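Local coordinates for carboxyltransferase domain-containing protein (Pyrococcus horikoshii, PDB 2PHC), which is of unknown function but belongs to the carboxyltransferase subdomain C and D family and is probably an ATP-binding hydrolase, at residues A[30-41]-A[66-77]. Numbering follows the deposited sequence.
Sequences LAKAIEKESPEW and VESYLKRISARE
Trp-41 drives an edge of its indole against the ring face of Tyr-69, a T-shaped pair in a two-layer alpha+beta unit in which helices 21-37 and 63-82 pack on an antiparallel four-stranded sheet. The six-membered ring of Trp-41 and the Tyr-69 ring stand at 87°, with Trp-41 CZ2 3.4 Å from Tyr-69 CD2. Val-66 lies over one indole face, its CG2 sitting 3.9 Å from the centroid of the six-membered ring in a CH-pi contact, while Pro-39 CB covers the opposite face nearer the rim. The indole is thus clamped on both faces and along one edge at the last residue before strand 42-48, past the turn that follows helix 21-37.

Farther along, the N-to-C directions of segments 30-37 and 66-77 lie 117° apart, and the two mesh through aliphatic side chains. Ile-73 extends toward segment 30-37 because its CG1 is turned away from its own backbone N (chi1 -162°), and its CD1 rests 3.9 Å from Ile-34 CG1 and 3.6 Å from Glu-37 CG. Leu-30 reaches its CD1 toward Ile-73 and Ser-74, and also meets Ile-13 and Leu-52 of the sheet. The carboxylate of Glu-77 passes beside Ala-33 CB but forms its salt bridge with Arg-80. Tyr-69 OH is buried without a polar partner in the model, facing the methylenes of Glu-37 and lying 3.4 Å from Pro-39 CG.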
loop_
_atom_site.group_PDB
_atom_site.type_symbol
_atom_site.label_atom_id
_atom_site.label_comp_id
_atom_site.label_asym_id
_atom_site.label_seq_id
_atom_site.Cartn_x
_atom_site.Cartn_y
_atom_site.Cartn_z
ATOM N N LEU A 30 -6.190 9.100 -10.644
ATOM C CA LEU A 30 -6.105 9.180 -12.047
ATOM C C LEU A 30 -7.167 10.107 -12.591
ATOM O O LEU A 30 -6.856 10.890 -13.498
ATOM C CB LEU A 30 -6.229 7.779 -12.642
ATOM C CG LEU A 30 -6.217 7.543 -14.148
ATOM C CD1 LEU A 30 -5.160 8.278 -15.007
ATOM C CD2 LEU A 30 -6.190 6.057 -14.429
ATOM N N ALA A 31 -8.377 10.044 -12.077
ATOM C CA ALA A 31 -9.413 10.901 -12.540
ATOM C C ALA A 31 -9.099 12.308 -12.220
ATOM O O ALA A 31 -9.206 13.144 -13.039
ATOM C CB ALA A 31 -10.707 10.545 -11.978
ATOM N N LYS A 32 -8.691 12.535 -11.004
ATOM C CA LYS A 32 -8.048 13.751 -10.644
ATOM C C LYS A 32 -6.883 14.250 -11.518
ATOM O O LYS A 32 -6.740 15.411 -11.649
ATOM C CB LYS A 32 -7.799 13.865 -9.143
ATOM C CG LYS A 32 -9.055 13.939 -8.291
ATOM C CD LYS A 32 -9.470 15.317 -7.878
ATOM C CE LYS A 32 -10.913 15.410 -7.536
ATOM N NZ LYS A 32 -11.271 16.522 -6.672
ATOM N N ALA A 33 -6.094 13.368 -12.131
ATOM C CA ALA A 33 -4.822 13.747 -12.787
ATOM C C ALA A 33 -5.368 14.253 -14.104
ATOM O O ALA A 33 -4.955 15.306 -14.641
ATOM C CB ALA A 33 -3.909 12.503 -13.026
ATOM N N ILE A 34 -6.328 13.528 -14.641
ATOM C CA ILE A 34 -6.961 13.971 -15.844
ATOM C C ILE A 34 -7.679 15.268 -15.730
ATOM O O ILE A 34 -7.618 16.042 -16.658
ATOM C CB ILE A 34 -7.891 12.919 -16.458
ATOM C CG1 ILE A 34 -7.040 11.735 -16.895
ATOM C CG2 ILE A 34 -8.683 13.484 -17.678
ATOM C CD1 ILE A 34 -7.954 10.602 -17.239
ATOM N N GLU A 35 -8.421 15.470 -14.654
ATOM C CA GLU A 35 -9.133 16.730 -14.370
ATOM C C GLU A 35 -8.145 17.924 -14.176
ATOM O O GLU A 35 -8.529 19.080 -14.374
ATOM C CB GLU A 35 -9.951 16.609 -13.075
ATOM C CG GLU A 35 -11.130 15.632 -13.123
ATOM C CD GLU A 35 -12.444 16.213 -13.714
ATOM O OE1 GLU A 35 -13.466 15.461 -13.740
ATOM O OE2 GLU A 35 -12.460 17.404 -14.177
ATOM N N LYS A 36 -6.916 17.642 -13.723
ATOM C CA LYS A 36 -5.921 18.666 -13.624
ATOM C C LYS A 36 -5.552 19.239 -15.016
ATOM O O LYS A 36 -5.420 20.408 -15.138
ATOM C CB LYS A 36 -4.671 18.110 -12.907
ATOM C CG LYS A 36 -3.583 19.165 -12.629
ATOM C CD LYS A 36 -2.510 18.598 -11.719
ATOM C CE LYS A 36 -1.665 19.710 -11.111
ATOM N NZ LYS A 36 -0.313 19.145 -10.715
ATOM N N GLU A 37 -5.401 18.420 -16.031
ATOM C CA GLU A 37 -5.294 18.900 -17.374
ATOM C C GLU A 37 -6.484 19.536 -18.052
ATOM O O GLU A 37 -6.283 20.248 -18.979
ATOM C CB GLU A 37 -4.731 17.869 -18.320
ATOM C CG GLU A 37 -3.982 16.804 -17.705
ATOM C CD GLU A 37 -2.617 17.176 -17.538
ATOM O OE1 GLU A 37 -1.998 17.410 -18.543
ATOM O OE2 GLU A 37 -2.163 17.279 -16.416
ATOM N N SER A 38 -7.714 19.252 -17.645
ATOM C CA SER A 38 -8.856 19.394 -18.520
ATOM C C SER A 38 -8.538 19.419 -19.997
ATOM O O SER A 38 -8.531 20.427 -20.616
ATOM C CB SER A 38 -9.661 20.608 -18.165
ATOM O OG SER A 38 -9.262 21.054 -16.942
ATOM N N PRO A 39 -8.318 18.284 -20.585
ATOM C CA PRO A 39 -8.190 18.311 -22.019
ATOM C C PRO A 39 -9.501 18.671 -22.724
ATOM O O PRO A 39 -10.580 18.326 -22.304
ATOM C CB PRO A 39 -7.682 16.921 -22.349
ATOM C CG PRO A 39 -8.030 16.119 -21.240
ATOM C CD PRO A 39 -8.158 16.936 -20.056
ATOM N N GLU A 40 -9.350 19.398 -23.806
ATOM C CA GLU A 40 -10.423 20.076 -24.530
ATOM C C GLU A 40 -11.371 19.076 -25.137
ATOM O O GLU A 40 -12.521 19.396 -25.371
ATOM C CB GLU A 40 -9.858 21.065 -25.620
ATOM C CG GLU A 40 -9.885 22.543 -25.132
ATOM C CD GLU A 40 -9.439 23.639 -26.171
ATOM O OE1 GLU A 40 -9.411 24.854 -25.759
ATOM O OE2 GLU A 40 -9.118 23.282 -27.361
ATOM N N TRP A 41 -10.879 17.864 -25.331
ATOM C CA TRP A 41 -11.663 16.771 -25.881
ATOM C C TRP A 41 -12.483 15.957 -24.874
ATOM O O TRP A 41 -13.159 15.004 -25.299
ATOM C CB TRP A 41 -10.808 15.836 -26.705
ATOM C CG TRP A 41 -9.552 15.352 -26.046
ATOM C CD1 TRP A 41 -8.275 15.800 -26.276
ATOM C CD2 TRP A 41 -9.424 14.273 -25.058
ATOM N NE1 TRP A 41 -7.361 15.089 -25.490
ATOM C CE2 TRP A 41 -8.035 14.158 -24.737
ATOM C CE3 TRP A 41 -10.347 13.424 -24.396
ATOM C CZ2 TRP A 41 -7.548 13.218 -23.800
ATOM C CZ3 TRP A 41 -9.843 12.497 -23.434
ATOM C CH2 TRP A 41 -8.464 12.418 -23.158
ATOM N N VAL A 66 -6.478 9.988 -28.248
ATOM C CA VAL A 66 -7.080 9.872 -26.916
ATOM C C VAL A 66 -6.473 8.689 -26.256
ATOM O O VAL A 66 -6.083 8.771 -25.108
ATOM C CB VAL A 66 -8.563 9.810 -26.954
ATOM C CG1 VAL A 66 -9.147 9.367 -25.525
ATOM C CG2 VAL A 66 -9.068 11.186 -27.324
ATOM N N GLU A 67 -6.290 7.634 -27.043
ATOM C CA GLU A 67 -5.694 6.480 -26.513
ATOM C C GLU A 67 -4.278 6.772 -25.961
ATOM O O GLU A 67 -3.956 6.344 -24.820
ATOM C CB GLU A 67 -5.644 5.393 -27.558
ATOM C CG GLU A 67 -4.949 4.184 -27.057
ATOM C CD GLU A 67 -4.912 3.146 -28.110
ATOM O OE1 GLU A 67 -4.796 3.539 -29.323
ATOM O OE2 GLU A 67 -4.980 1.943 -27.725
ATOM N N SER A 68 -3.471 7.505 -26.773
ATOM C CA SER A 68 -2.066 7.787 -26.472
ATOM C C SER A 68 -1.995 8.589 -25.237
ATOM O O SER A 68 -1.195 8.266 -24.378
ATOM C CB SER A 68 -1.311 8.530 -27.629
ATOM O OG SER A 68 -1.207 7.677 -28.788
ATOM N N TYR A 69 -2.806 9.638 -25.151
ATOM C CA TYR A 69 -2.795 10.520 -24.019
ATOM C C TYR A 69 -3.078 9.801 -22.655
ATOM O O TYR A 69 -2.592 10.253 -21.587
ATOM C CB TYR A 69 -3.923 11.521 -24.272
ATOM C CG TYR A 69 -4.154 12.549 -23.172
ATOM C CD1 TYR A 69 -3.750 13.874 -23.355
ATOM C CD2 TYR A 69 -4.816 12.206 -21.956
ATOM C CE1 TYR A 69 -3.984 14.833 -22.393
ATOM C CE2 TYR A 69 -5.065 13.179 -20.960
ATOM C CZ TYR A 69 -4.597 14.478 -21.190
ATOM O OH TYR A 69 -4.801 15.497 -20.279
ATOM N N LEU A 70 -3.875 8.727 -22.691
ATOM C CA LEU A 70 -4.402 8.149 -21.467
ATOM C C LEU A 70 -3.301 7.228 -21.051
ATOM O O LEU A 70 -3.084 7.031 -19.872
ATOM C CB LEU A 70 -5.715 7.388 -21.676
ATOM C CG LEU A 70 -7.018 8.153 -21.901
ATOM C CD1 LEU A 70 -8.201 7.104 -22.189
ATOM C CD2 LEU A 70 -7.308 8.983 -20.695
ATOM N N LYS A 71 -2.572 6.721 -22.052
ATOM C CA LYS A 71 -1.445 5.872 -21.782
ATOM C C LYS A 71 -0.371 6.710 -21.055
ATOM O O LYS A 71 0.328 6.189 -20.206
ATOM C CB LYS A 71 -0.921 5.257 -23.084
ATOM C CG LYS A 71 -1.409 3.877 -23.377
ATOM C CD LYS A 71 -1.292 3.590 -24.868
ATOM C CE LYS A 71 -2.124 2.303 -25.221
ATOM N NZ LYS A 71 -1.845 1.665 -26.559
ATOM N N ARG A 72 -0.314 8.014 -21.361
ATOM C CA ARG A 72 0.778 8.915 -20.936
ATOM C C ARG A 72 0.482 9.487 -19.563
ATOM O O ARG A 72 1.320 9.511 -18.689
ATOM C CB ARG A 72 0.977 10.018 -21.976
ATOM C CG ARG A 72 1.237 9.311 -23.404
ATOM C CD ARG A 72 1.455 10.209 -24.529
ATOM N NE ARG A 72 0.550 11.362 -24.555
ATOM C CZ ARG A 72 0.344 12.120 -25.639
ATOM N NH1 ARG A 72 1.001 11.842 -26.776
ATOM N NH2 ARG A 72 -0.486 13.156 -25.563
ATOM N N ILE A 73 -0.737 9.922 -19.388
ATOM C CA ILE A 73 -1.191 10.308 -18.066
ATOM C C ILE A 73 -1.162 9.126 -17.023
ATOM O O ILE A 73 -0.729 9.346 -15.956
ATOM C CB ILE A 73 -2.480 11.198 -18.218
ATOM C CG1 ILE A 73 -2.779 12.007 -16.947
ATOM C CG2 ILE A 73 -3.663 10.406 -18.646
ATOM C CD1 ILE A 73 -3.452 13.228 -17.284
ATOM N N SER A 74 -1.413 7.858 -17.405
ATOM C CA SER A 74 -1.261 6.731 -16.503
ATOM C C SER A 74 0.168 6.317 -16.087
ATOM O O SER A 74 0.391 5.777 -14.958
ATOM C CB SER A 74 -1.941 5.510 -17.122
ATOM O OG SER A 74 -3.077 5.930 -17.825
ATOM N N ALA A 75 1.104 6.500 -17.043
ATOM C CA ALA A 75 2.537 6.402 -16.840
ATOM C C ALA A 75 3.099 7.335 -15.829
ATOM O O ALA A 75 3.918 6.923 -15.055
ATOM C CB ALA A 75 3.322 6.579 -18.237
ATOM N N ARG A 76 2.668 8.588 -15.883
ATOM C CA ARG A 76 2.986 9.646 -14.984
ATOM C C ARG A 76 2.365 9.572 -13.571
ATOM O O ARG A 76 2.950 10.124 -12.631
ATOM C CB ARG A 76 2.450 10.958 -15.627
ATOM C CG ARG A 76 3.304 11.422 -16.951
ATOM C CD ARG A 76 3.197 12.951 -17.318
ATOM N NE ARG A 76 2.266 13.156 -18.441
ATOM C CZ ARG A 76 1.102 13.826 -18.442
ATOM N NH1 ARG A 76 0.677 14.458 -17.333
ATOM N NH2 ARG A 76 0.370 13.847 -19.580
ATOM N N GLU A 77 1.129 9.050 -13.460
ATOM C CA GLU A 77 0.534 8.619 -12.215
ATOM C C GLU A 77 1.332 7.478 -11.511
ATOM O O GLU A 77 1.650 7.582 -10.360
ATOM C CB GLU A 77 -0.945 8.193 -12.467
ATOM C CG GLU A 77 -1.852 9.396 -12.379
ATOM C CD GLU A 77 -1.800 9.986 -10.923
ATOM O OE1 GLU A 77 -1.994 9.176 -9.946
ATOM O OE2 GLU A 77 -1.568 11.231 -10.766
#